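Local coordinates for protein glucanase (Clostridium thermocellum, PDB 5GXX) that is a calcium-binding family 9 endoglucanase of the cellulosome that probably hydrolyses internal glycosidic bonds of cellulose, at residues W241-W245 / D246-Y250. The protein carries 1 engineered substitution. Numbering follows the deposited sequence.
Sequences WAHCW and DDCHY. With CA (calcium ion), chain C.
Cys244 and Asp247 form an antiparallel hydrogen-bonded pair across a type I beta turn: Cys244 N donates to Asp247 O (3.1 Å), and Asp247 N returns a bond to Cys244 O (3.0 Å). At the head of this turn Trp245 folds back, its CG set between the backbone N and the carbonyl carbon (chi1 61°), which turns the indole against Asp246. Asp246 CB lies over one face of the six-membered ring, 3.6 Å from its centroid, a CH-pi contact with ring and carboxylate planes 70° apart. The turn also presents Asp246 O to the calcium ion at 2.3 Å, while Asp246 OD1 accepts from a calcium-bound water and from His194 N; Ser195, Gly196, Asp199 and Glu200 supply further ligands. Beyond the turn, Cys248 SG approaches the His243 imidazole obliquely, 4.0 Å from its centroid, and His243 ND1 is hydrogen-bonded to Gly251 N. Asp247 OD1 is gripped twice, by His249 N in an Asx turn and on its syn side by His249 ND1 (2.6 Å). The Tyr250 ring packs against the 241-243 backbone, Trp241 O over one face, and its OH touches Trp241 CB (3.3 Å). The turn leads into helix 249-260, Cys248 at the N-cap position, among helices 58-75, 198-212 and 301-318.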
ATOM      1  N   TRP A 241      13.773  24.016 -45.351  1.00 12.46           N
ATOM      2  CA  TRP A 241      13.971  23.347 -44.079  1.00 12.39           C
ATOM      3  C   TRP A 241      15.443  23.557 -43.709  1.00 11.16           C
ATOM      4  O   TRP A 241      16.138  24.312 -44.391  1.00 11.97           O
ATOM      5  CB  TRP A 241      13.540  21.868 -44.159  1.00 12.55           C
ATOM      6  CG  TRP A 241      13.242  21.264 -42.808  1.00 12.28           C
ATOM      7  CD1 TRP A 241      13.977  20.319 -42.154  1.00 15.09           C
ATOM      8  CD2 TRP A 241      12.119  21.553 -41.960  1.00 12.15           C
ATOM      9  NE1 TRP A 241      13.393  20.002 -40.951  1.00 14.89           N
ATOM     10  CE2 TRP A 241      12.267  20.768 -40.793  1.00 14.72           C
ATOM     11  CE3 TRP A 241      11.006  22.400 -42.067  1.00 13.24           C
ATOM     12  CZ2 TRP A 241      11.330  20.783 -39.753  1.00 15.64           C
ATOM     13  CZ3 TRP A 241      10.090  22.442 -41.005  1.00 15.69           C
ATOM     14  CH2 TRP A 241      10.266  21.639 -39.864  1.00 15.47           C
ATOM     15  N   ALA A 242      15.897  22.916 -42.636  1.00 11.39           N
ATOM     16  CA  ALA A 242      17.281  22.962 -42.183  1.00 10.69           C
ATOM     17  C   ALA A 242      18.003  21.642 -42.409  1.00 11.64           C
ATOM     18  O   ALA A 242      17.425  20.566 -42.254  1.00 12.71           O
ATOM     19  CB  ALA A 242      17.363  23.284 -40.694  1.00 11.25           C
ATOM     20  N   HIS A 243      19.295  21.754 -42.701  1.00 11.43           N
ATOM     21  CA  HIS A 243      20.243  20.676 -42.463  1.00 11.96           C
ATOM     22  C   HIS A 243      20.055  20.186 -41.032  1.00 11.45           C
ATOM     23  O   HIS A 243      20.076  20.983 -40.101  1.00 11.17           O
ATOM     24  CB  HIS A 243      21.639  21.263 -42.615  1.00 11.10           C
ATOM     25  CG  HIS A 243      22.731  20.244 -42.661  1.00 13.59           C
ATOM     26  ND1 HIS A 243      23.101  19.620 -43.834  1.00 13.53           N
ATOM     27  CD2 HIS A 243      23.529  19.740 -41.690  1.00 11.89           C
ATOM     28  CE1 HIS A 243      24.084  18.773 -43.575  1.00 12.71           C
ATOM     29  NE2 HIS A 243      24.370  18.830 -42.286  1.00 14.60           N
ATOM     30  N   CYS A 244      19.880  18.876 -40.863  1.00 13.24           N
ATOM     31  CA  CYS A 244      19.671  18.308 -39.537  1.00 11.78           C
ATOM     32  C   CYS A 244      19.855  16.795 -39.545  1.00 12.53           C
ATOM     33  O   CYS A 244      20.115  16.191 -40.595  1.00 11.73           O
ATOM     34  CB  CYS A 244      18.251  18.641 -39.066  1.00 11.19           C
ATOM     35  SG  CYS A 244      16.925  17.870 -40.066  1.00 14.37           S
ATOM     36  N   TRP A 245      19.684  16.192 -38.374  1.00 11.51           N
ATOM     37  CA  TRP A 245      19.858  14.740 -38.208  1.00 12.78           C
ATOM     38  C   TRP A 245      19.095  13.893 -39.223  1.00 13.58           C
ATOM     39  O   TRP A 245      19.536  12.788 -39.525  1.00 13.08           O
ATOM     40  CB  TRP A 245      19.503  14.279 -36.789  1.00 14.30           C
ATOM     41  CG  TRP A 245      18.063  14.572 -36.446  1.00 12.78           C
ATOM     42  CD1 TRP A 245      17.561  15.711 -35.867  1.00 13.94           C
ATOM     43  CD2 TRP A 245      16.930  13.742 -36.728  1.00 14.38           C
ATOM     44  NE1 TRP A 245      16.193  15.642 -35.773  1.00 14.58           N
ATOM     45  CE2 TRP A 245      15.782  14.434 -36.279  1.00 12.98           C
ATOM     46  CE3 TRP A 245      16.771  12.477 -37.303  1.00 14.62           C
ATOM     47  CZ2 TRP A 245      14.490  13.906 -36.395  1.00 14.54           C
ATOM     48  CZ3 TRP A 245      15.490  11.949 -37.411  1.00 14.98           C
ATOM     49  CH2 TRP A 245      14.369  12.665 -36.968  1.00 15.46           C
ATOM     50  N   ASP A 246      17.941  14.368 -39.681  1.00 13.75           N
ATOM     51  CA  ASP A 246      17.099  13.606 -40.599  1.00 14.75           C
ATOM     52  C   ASP A 246      17.453  13.770 -42.082  1.00 14.56           C
ATOM     53  O   ASP A 246      17.119  12.937 -42.937  1.00 15.99           O
ATOM     54  CB  ASP A 246      15.640  14.013 -40.401  1.00 14.82           C
ATOM     55  CG  ASP A 246      14.701  13.197 -41.257  1.00 14.34           C
ATOM     56  OD1 ASP A 246      14.537  12.003 -40.958  1.00 18.22           O
ATOM     57  OD2 ASP A 246      14.164  13.739 -42.245  1.00 16.84           O
ATOM     58  N   ASP A 247      18.110  14.890 -42.375  1.00 13.91           N
ATOM     59  CA  ASP A 247      18.284  15.347 -43.740  1.00 14.53           C
ATOM     60  C   ASP A 247      19.470  16.295 -43.915  1.00 14.44           C
ATOM     61  O   ASP A 247      19.411  17.486 -43.587  1.00 13.70           O
ATOM     62  CB  ASP A 247      16.988  15.991 -44.232  1.00 14.23           C
ATOM     63  CG  ASP A 247      16.983  16.250 -45.724  1.00 15.25           C
ATOM     64  OD1 ASP A 247      18.028  16.043 -46.392  1.00 15.11           O
ATOM     65  OD2 ASP A 247      15.923  16.704 -46.207  1.00 17.28           O
ATOM     66  N   CYS A 248      20.540  15.737 -44.462  1.00 14.00           N
ATOM     67  CA  CYS A 248      21.793  16.430 -44.709  1.00 14.48           C
ATOM     68  C   CYS A 248      21.990  16.817 -46.171  1.00 14.37           C
ATOM     69  O   CYS A 248      23.096  17.193 -46.560  1.00 15.07           O
ATOM     70  CB  CYS A 248      22.965  15.565 -44.224  1.00 14.54           C
ATOM     71  SG  CYS A 248      23.147  15.469 -42.437  1.00 15.55           S
ATOM     72  N   HIS A 249      20.954  16.754 -47.011  1.00 15.30           N
ATOM     73  CA  HIS A 249      21.155  17.116 -48.419  1.00 15.82           C
ATOM     74  C   HIS A 249      21.564  18.564 -48.608  1.00 16.23           C
ATOM     75  O   HIS A 249      22.306  18.872 -49.534  1.00 17.50           O
ATOM     76  CB  HIS A 249      20.030  16.727 -49.401  1.00 17.45           C
ATOM     77  CG  HIS A 249      18.854  17.657 -49.423  1.00 17.10           C
ATOM     78  ND1 HIS A 249      17.783  17.497 -48.574  1.00 16.73           N
ATOM     79  CD2 HIS A 249      18.533  18.688 -50.245  1.00 17.12           C
ATOM     80  CE1 HIS A 249      16.865  18.411 -48.850  1.00 15.29           C
ATOM     81  NE2 HIS A 249      17.306  19.164 -49.845  1.00 14.20           N
ATOM     82  N   TYR A 250      21.084  19.425 -47.713  1.00 15.63           N
ATOM     83  CA  TYR A 250      21.378  20.861 -47.756  1.00 15.30           C
ATOM     84  C   TYR A 250      22.887  21.085 -47.749  1.00 15.25           C
ATOM     85  O   TYR A 250      23.439  21.746 -48.631  1.00 16.65           O
ATOM     86  CB  TYR A 250      20.708  21.599 -46.575  1.00 15.65           C
ATOM     87  CG  TYR A 250      19.236  21.240 -46.485  1.00 13.98           C
ATOM     88  CD1 TYR A 250      18.300  21.904 -47.271  1.00 14.11           C
ATOM     89  CD2 TYR A 250      18.791  20.203 -45.659  1.00 14.37           C
ATOM     90  CE1 TYR A 250      16.954  21.560 -47.229  1.00 13.95           C
ATOM     91  CE2 TYR A 250      17.446  19.847 -45.625  1.00 14.20           C
ATOM     92  CZ  TYR A 250      16.542  20.521 -46.415  1.00 13.05           C
ATOM     93  OH  TYR A 250      15.212  20.173 -46.410  1.00 17.34           O
TER
HETATM   94 CA    CA C 701      17.033  11.310 -44.621  1.00 17.22          CA
HETATM   95  O   HOH W   1      15.743  10.357 -43.020  1.00 20.24           O